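Local coordinates for surface glycoprotein (Trypanosoma brucei, PDB 5KLH), which is a procyclic-stage surface glycoprotein with a bilobed ectodomain that probably acts as a sensor, at residues Q151-A163 against Q188-L202. Sequence-based numbering, arbitrary orientation.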
loop_
_atom_site.group_PDB
_atom_site.type_symbol
_atom_site.label_atom_id
_atom_site.label_comp_id
_atom_site.label_asym_id
_atom_site.label_seq_id
_atom_site.Cartn_x
_atom_site.Cartn_y
_atom_site.Cartn_z
ATOM N N GLN A 151 8.369 -5.854 -13.438
ATOM C CA GLN A 151 6.963 -5.961 -13.800
ATOM C C GLN A 151 6.401 -4.581 -14.098
ATOM O O GLN A 151 6.724 -3.615 -13.409
ATOM C CB GLN A 151 6.155 -6.636 -12.686
ATOM C CG GLN A 151 6.535 -8.091 -12.412
ATOM C CD GLN A 151 5.955 -9.072 -13.420
ATOM O OE1 GLN A 151 5.376 -8.683 -14.437
ATOM N NE2 GLN A 151 6.110 -10.365 -13.134
ATOM N N GLU A 152 5.575 -4.487 -15.136
ATOM C CA GLU A 152 4.908 -3.226 -15.464
ATOM C C GLU A 152 3.514 -3.185 -14.863
ATOM O O GLU A 152 2.715 -4.104 -15.073
ATOM C CB GLU A 152 4.827 -3.027 -16.988
ATOM C CG GLU A 152 6.154 -3.212 -17.719
ATOM C CD GLU A 152 7.209 -2.177 -17.357
ATOM O OE1 GLU A 152 6.883 -1.123 -16.764
ATOM O OE2 GLU A 152 8.390 -2.423 -17.678
ATOM N N VAL A 153 3.235 -2.131 -14.100
ATOM C CA VAL A 153 1.941 -1.976 -13.439
ATOM C C VAL A 153 1.324 -0.602 -13.677
ATOM O O VAL A 153 2.035 0.382 -13.942
ATOM C CB VAL A 153 2.062 -2.204 -11.930
ATOM C CG1 VAL A 153 2.639 -3.583 -11.681
ATOM C CG2 VAL A 153 2.975 -1.155 -11.301
ATOM N N TYR A 154 -0.001 -0.540 -13.573
ATOM C CA TYR A 154 -0.725 0.700 -13.823
ATOM C C TYR A 154 -1.689 0.998 -12.691
ATOM O O TYR A 154 -2.474 0.129 -12.285
ATOM C CB TYR A 154 -1.471 0.631 -15.147
ATOM C CG TYR A 154 -0.559 0.394 -16.321
ATOM C CD1 TYR A 154 -0.172 -0.885 -16.674
ATOM C CD2 TYR A 154 -0.060 1.461 -17.065
ATOM C CE1 TYR A 154 0.665 -1.108 -17.751
ATOM C CE2 TYR A 154 0.787 1.242 -18.145
ATOM C CZ TYR A 154 1.150 -0.034 -18.471
ATOM O OH TYR A 154 1.993 -0.241 -19.544
ATOM N N LEU A 155 -1.643 2.225 -12.196
ATOM C CA LEU A 155 -2.495 2.645 -11.092
ATOM C C LEU A 155 -3.982 2.477 -11.393
ATOM O O LEU A 155 -4.472 2.944 -12.429
ATOM C CB LEU A 155 -2.220 4.107 -10.757
ATOM C CG LEU A 155 -2.964 4.655 -9.545
ATOM C CD1 LEU A 155 -2.494 3.962 -8.271
ATOM C CD2 LEU A 155 -2.706 6.144 -9.473
ATOM N N SER A 156 -4.691 1.841 -10.462
ATOM C CA SER A 156 -6.118 1.579 -10.605
ATOM C C SER A 156 -6.892 2.074 -9.390
ATOM O O SER A 156 -8.017 2.549 -9.513
ATOM C CB SER A 156 -6.359 0.094 -10.802
ATOM O OG SER A 156 -7.744 -0.170 -10.902
ATOM N N LYS A 157 -6.285 1.918 -8.219
ATOM C CA LYS A 157 -6.911 2.309 -6.961
ATOM C C LYS A 157 -5.860 3.033 -6.133
ATOM O O LYS A 157 -4.816 2.467 -5.836
ATOM C CB LYS A 157 -7.464 1.081 -6.224
ATOM C CG LYS A 157 -8.398 1.418 -5.077
ATOM C CD LYS A 157 -9.185 0.192 -4.595
ATOM C CE LYS A 157 -9.891 -0.522 -5.745
ATOM N NZ LYS A 157 -10.631 -1.738 -5.287
ATOM N N LEU A 158 -6.138 4.288 -5.776
ATOM C CA LEU A 158 -5.210 5.087 -5.006
ATOM C C LEU A 158 -5.764 5.232 -3.598
ATOM O O LEU A 158 -6.892 5.684 -3.441
ATOM C CB LEU A 158 -5.024 6.454 -5.665
ATOM C CG LEU A 158 -4.109 7.431 -4.923
ATOM C CD1 LEU A 158 -2.678 6.993 -5.061
ATOM C CD2 LEU A 158 -4.298 8.835 -5.464
ATOM N N TYR A 159 -5.003 4.800 -2.595
ATOM C CA TYR A 159 -5.428 4.880 -1.192
ATOM C C TYR A 159 -4.740 6.021 -0.477
ATOM O O TYR A 159 -3.508 6.063 -0.440
ATOM C CB TYR A 159 -5.103 3.581 -0.450
ATOM C CG TYR A 159 -5.716 2.333 -1.026
ATOM C CD1 TYR A 159 -5.179 1.730 -2.163
ATOM C CD2 TYR A 159 -6.796 1.729 -0.410
ATOM C CE1 TYR A 159 -5.731 0.567 -2.676
ATOM C CE2 TYR A 159 -7.349 0.564 -0.916
ATOM C CZ TYR A 159 -6.805 -0.007 -2.048
ATOM O OH TYR A 159 -7.340 -1.168 -2.551
ATOM N N LEU A 160 -5.513 6.926 0.121
ATOM C CA LEU A 160 -4.943 8.073 0.815
ATOM C C LEU A 160 -5.363 8.025 2.269
ATOM O O LEU A 160 -6.390 7.424 2.585
ATOM C CB LEU A 160 -5.400 9.384 0.165
ATOM C CG LEU A 160 -5.111 9.509 -1.329
ATOM C CD1 LEU A 160 -5.733 10.776 -1.925
ATOM C CD2 LEU A 160 -3.613 9.528 -1.550
ATOM N N VAL A 161 -4.570 8.636 3.148
ATOM C CA VAL A 161 -4.871 8.609 4.580
ATOM C C VAL A 161 -4.795 9.991 5.211
ATOM O O VAL A 161 -3.844 10.754 4.983
ATOM C CB VAL A 161 -3.912 7.635 5.326
ATOM C CG1 VAL A 161 -4.302 7.480 6.783
ATOM C CG2 VAL A 161 -3.913 6.268 4.664
ATOM N N ALA A 162 -5.820 10.312 5.995
ATOM C CA ALA A 162 -5.825 11.544 6.789
ATOM C C ALA A 162 -5.692 11.232 8.270
ATOM O O ALA A 162 -6.232 10.240 8.752
ATOM C CB ALA A 162 -7.104 12.343 6.541
ATOM N N ALA A 163 -4.984 12.104 8.979
ATOM C CA ALA A 163 -4.797 12.034 10.429
ATOM C C ALA A 163 -5.477 13.206 11.124
ATOM O O ALA A 163 -5.571 14.299 10.560
ATOM C CB ALA A 163 -3.324 12.039 10.767
ATOM N N GLN A 188 -0.082 0.744 -3.640
ATOM C CA GLN A 188 -1.391 1.085 -4.187
ATOM C C GLN A 188 -2.017 -0.079 -4.937
ATOM O O GLN A 188 -1.447 -1.164 -5.003
ATOM C CB GLN A 188 -1.273 2.305 -5.105
ATOM C CG GLN A 188 -0.597 3.495 -4.446
ATOM C CD GLN A 188 -1.433 4.051 -3.321
ATOM O OE1 GLN A 188 -2.612 3.743 -3.226
ATOM N NE2 GLN A 188 -0.824 4.869 -2.449
ATOM N N GLY A 189 -3.192 0.153 -5.499
ATOM C CA GLY A 189 -3.879 -0.879 -6.253
ATOM C C GLY A 189 -3.481 -0.755 -7.698
ATOM O O GLY A 189 -3.702 0.295 -8.313
ATOM N N TYR A 190 -2.896 -1.822 -8.243
ATOM C CA TYR A 190 -2.372 -1.801 -9.611
ATOM C C TYR A 190 -2.989 -2.857 -10.493
ATOM O O TYR A 190 -3.470 -3.892 -10.002
ATOM C CB TYR A 190 -0.856 -1.989 -9.607
ATOM C CG TYR A 190 -0.115 -0.811 -9.031
ATOM C CD1 TYR A 190 0.000 0.364 -9.750
ATOM C CD2 TYR A 190 0.466 -0.876 -7.774
ATOM C CE1 TYR A 190 0.681 1.464 -9.224
ATOM C CE2 TYR A 190 1.148 0.215 -7.243
ATOM C CZ TYR A 190 1.240 1.380 -7.978
ATOM O OH TYR A 190 1.897 2.484 -7.480
ATOM N N GLU A 191 -2.969 -2.590 -11.800
ATOM C CA GLU A 191 -3.407 -3.565 -12.795
ATOM C C GLU A 191 -2.344 -3.744 -13.877
ATOM O O GLU A 191 -1.362 -2.995 -13.942
ATOM C CB GLU A 191 -4.743 -3.147 -13.439
ATOM C CG GLU A 191 -5.876 -2.930 -12.475
ATOM C CD GLU A 191 -6.397 -4.227 -11.889
ATOM O OE1 GLU A 191 -6.044 -5.308 -12.412
ATOM O OE2 GLU A 191 -7.149 -4.160 -10.897
ATOM N N ALA A 192 -2.549 -4.732 -14.737
ATOM C CA ALA A 192 -1.529 -5.101 -15.707
ATOM C C ALA A 192 -1.562 -4.276 -16.996
ATOM O O ALA A 192 -0.650 -4.381 -17.824
ATOM C CB ALA A 192 -1.662 -6.565 -16.043
ATOM N N VAL A 193 -2.612 -3.483 -17.183
ATOM C CA VAL A 193 -2.761 -2.702 -18.408
ATOM C C VAL A 193 -3.203 -1.292 -18.061
ATOM O O VAL A 193 -3.697 -1.052 -16.959
ATOM C CB VAL A 193 -3.784 -3.331 -19.382
ATOM C CG1 VAL A 193 -3.449 -4.783 -19.684
ATOM C CG2 VAL A 193 -5.154 -3.211 -18.808
ATOM N N PRO A 194 -3.005 -0.345 -18.990
ATOM C CA PRO A 194 -3.397 1.041 -18.732
ATOM C C PRO A 194 -4.872 1.202 -18.352
ATOM O O PRO A 194 -5.752 0.491 -18.857
ATOM C CB PRO A 194 -3.084 1.739 -20.060
ATOM C CG PRO A 194 -1.946 0.938 -20.620
ATOM C CD PRO A 194 -2.261 -0.484 -20.257
ATOM N N GLN A 195 -5.126 2.128 -17.433
ATOM C CA GLN A 195 -6.469 2.409 -16.936
ATOM C C GLN A 195 -6.976 3.758 -17.453
ATOM O O GLN A 195 -6.174 4.682 -17.632
ATOM C CB GLN A 195 -6.470 2.399 -15.403
ATOM C CG GLN A 195 -5.976 1.101 -14.775
ATOM C CD GLN A 195 -6.881 -0.072 -15.072
ATOM O OE1 GLN A 195 -8.026 -0.134 -14.612
ATOM N NE2 GLN A 195 -6.373 -1.017 -15.857
ATOM N N ASP A 196 -8.284 3.901 -17.672
ATOM C CA ASP A 196 -8.789 5.211 -18.103
ATOM C C ASP A 196 -9.354 5.994 -16.915
ATOM O O ASP A 196 -9.719 7.164 -17.040
ATOM C CB ASP A 196 -9.835 5.084 -19.215
ATOM C CG ASP A 196 -11.048 4.267 -18.803
ATOM O OD1 ASP A 196 -11.139 3.869 -17.626
ATOM O OD2 ASP A 196 -11.923 4.024 -19.667
ATOM N N LYS A 197 -9.404 5.348 -15.759
ATOM C CA LYS A 197 -9.843 6.024 -14.541
ATOM C C LYS A 197 -9.256 5.349 -13.312
ATOM O O LYS A 197 -8.870 4.185 -13.359
ATOM C CB LYS A 197 -11.369 6.050 -14.463
ATOM C CG LYS A 197 -12.026 4.679 -14.628
ATOM C CD LYS A 197 -13.536 4.821 -14.838
ATOM C CE LYS A 197 -14.173 3.518 -15.281
ATOM N NZ LYS A 197 -13.643 3.086 -16.599
ATOM N N VAL A 198 -9.183 6.105 -12.212
ATOM C CA VAL A 198 -8.610 5.623 -10.968
ATOM C C VAL A 198 -9.572 5.847 -9.813
ATOM O O VAL A 198 -10.049 6.964 -9.628
ATOM C CB VAL A 198 -7.261 6.346 -10.652
ATOM C CG1 VAL A 198 -6.789 6.010 -9.261
ATOM C CG2 VAL A 198 -6.216 5.958 -11.690
ATOM N N GLN A 199 -9.867 4.794 -9.051
ATOM C CA GLN A 199 -10.659 4.941 -7.834
ATOM C C GLN A 199 -9.796 5.477 -6.702
ATOM O O GLN A 199 -8.773 4.880 -6.371
ATOM C CB GLN A 199 -11.282 3.603 -7.419
ATOM C CG GLN A 199 -12.301 3.056 -8.409
ATOM C CD GLN A 199 -12.944 1.765 -7.933
ATOM O OE1 GLN A 199 -12.901 0.746 -8.623
ATOM N NE2 GLN A 199 -13.559 1.808 -6.753
ATOM N N VAL A 200 -10.225 6.584 -6.101
ATOM C CA VAL A 200 -9.499 7.199 -5.002
ATOM C C VAL A 200 -10.288 6.980 -3.725
ATOM O O VAL A 200 -11.488 7.276 -3.687
ATOM C CB VAL A 200 -9.290 8.699 -5.223
ATOM C CG1 VAL A 200 -8.483 9.281 -4.065
ATOM C CG2 VAL A 200 -8.592 8.939 -6.548
ATOM N N GLN A 201 -9.633 6.422 -2.705
ATOM C CA GLN A 201 -10.260 6.208 -1.404
ATOM C C GLN A 201 -9.475 6.892 -0.295
ATOM O O GLN A 201 -8.261 6.678 -0.150
ATOM C CB GLN A 201 -10.383 4.700 -1.101
ATOM C CG GLN A 201 -11.181 3.935 -2.160
ATOM C CD GLN A 201 -11.310 2.447 -1.871
ATOM O OE1 GLN A 201 -10.888 1.964 -0.823
ATOM N NE2 GLN A 201 -11.905 1.713 -2.811
ATOM N N LEU A 202 -10.164 7.706 0.501
ATOM C CA LEU A 202 -9.515 8.393 1.619
ATOM C C LEU A 202 -9.997 7.796 2.941
ATOM O O LEU A 202 -11.198 7.801 3.236
ATOM C CB LEU A 202 -9.788 9.907 1.567
ATOM C CG LEU A 202 -9.273 10.737 2.744
ATOM C CD1 LEU A 202 -7.756 10.834 2.717
ATOM C CD2 LEU A 202 -9.900 12.128 2.779
HETATM O O HOH W 1 -9.367 1.515 -12.833
HETATM O O HOH W 2 -7.729 -2.393 -9.264
#
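Y154 and P194 pack side by side, with P194 CD over the Y154 ring face 3.9 Å from its centroid, a CH-pi contact. The Y154 ring edge meets E191 O in plane. Nearby, V153 CG2 sits over one face of the Y190 ring, offset toward the rim.

G189 pairs with K157. G189 O takes both S156 N (2.8 Å) and K157 N (3.1 Å), a classic beta bulge where the antiparallel part ends. A turn about CB-CG (chi2 -66°) brings the Q188 amide back to the Y159 backbone. Q188 OE1 receives Y159 N at 2.7 Å, almost straight (178°), and meets the Y159 ring edge in plane. These side chains run past each other in opposite directions, ring and amide 26° apart. Q188 CD comes 3.6 Å from L158 CD1, the side chains crossing at a slant. Q188 NE2 bonds to H185 O.

S156 OG is joined to Q195 OE1 and K197 O through one water, and to E191 OE2 through a second.

Beyond the bulge, L158 and L160 share a face with V200 and L202; L160 CD1 touches V200 CG1 at 3.8 Å. In this mixed sheet of the ectodomain, backbone bonds pair strand 145-164 antiparallel with 189-191, then, after connection 192-196, parallel with 197-204. Strand 85-100 is another antiparallel neighbour of 145-164, 51-63 borders 197-204, and side chains of 72-79 touch L155, L158, L160 and V198.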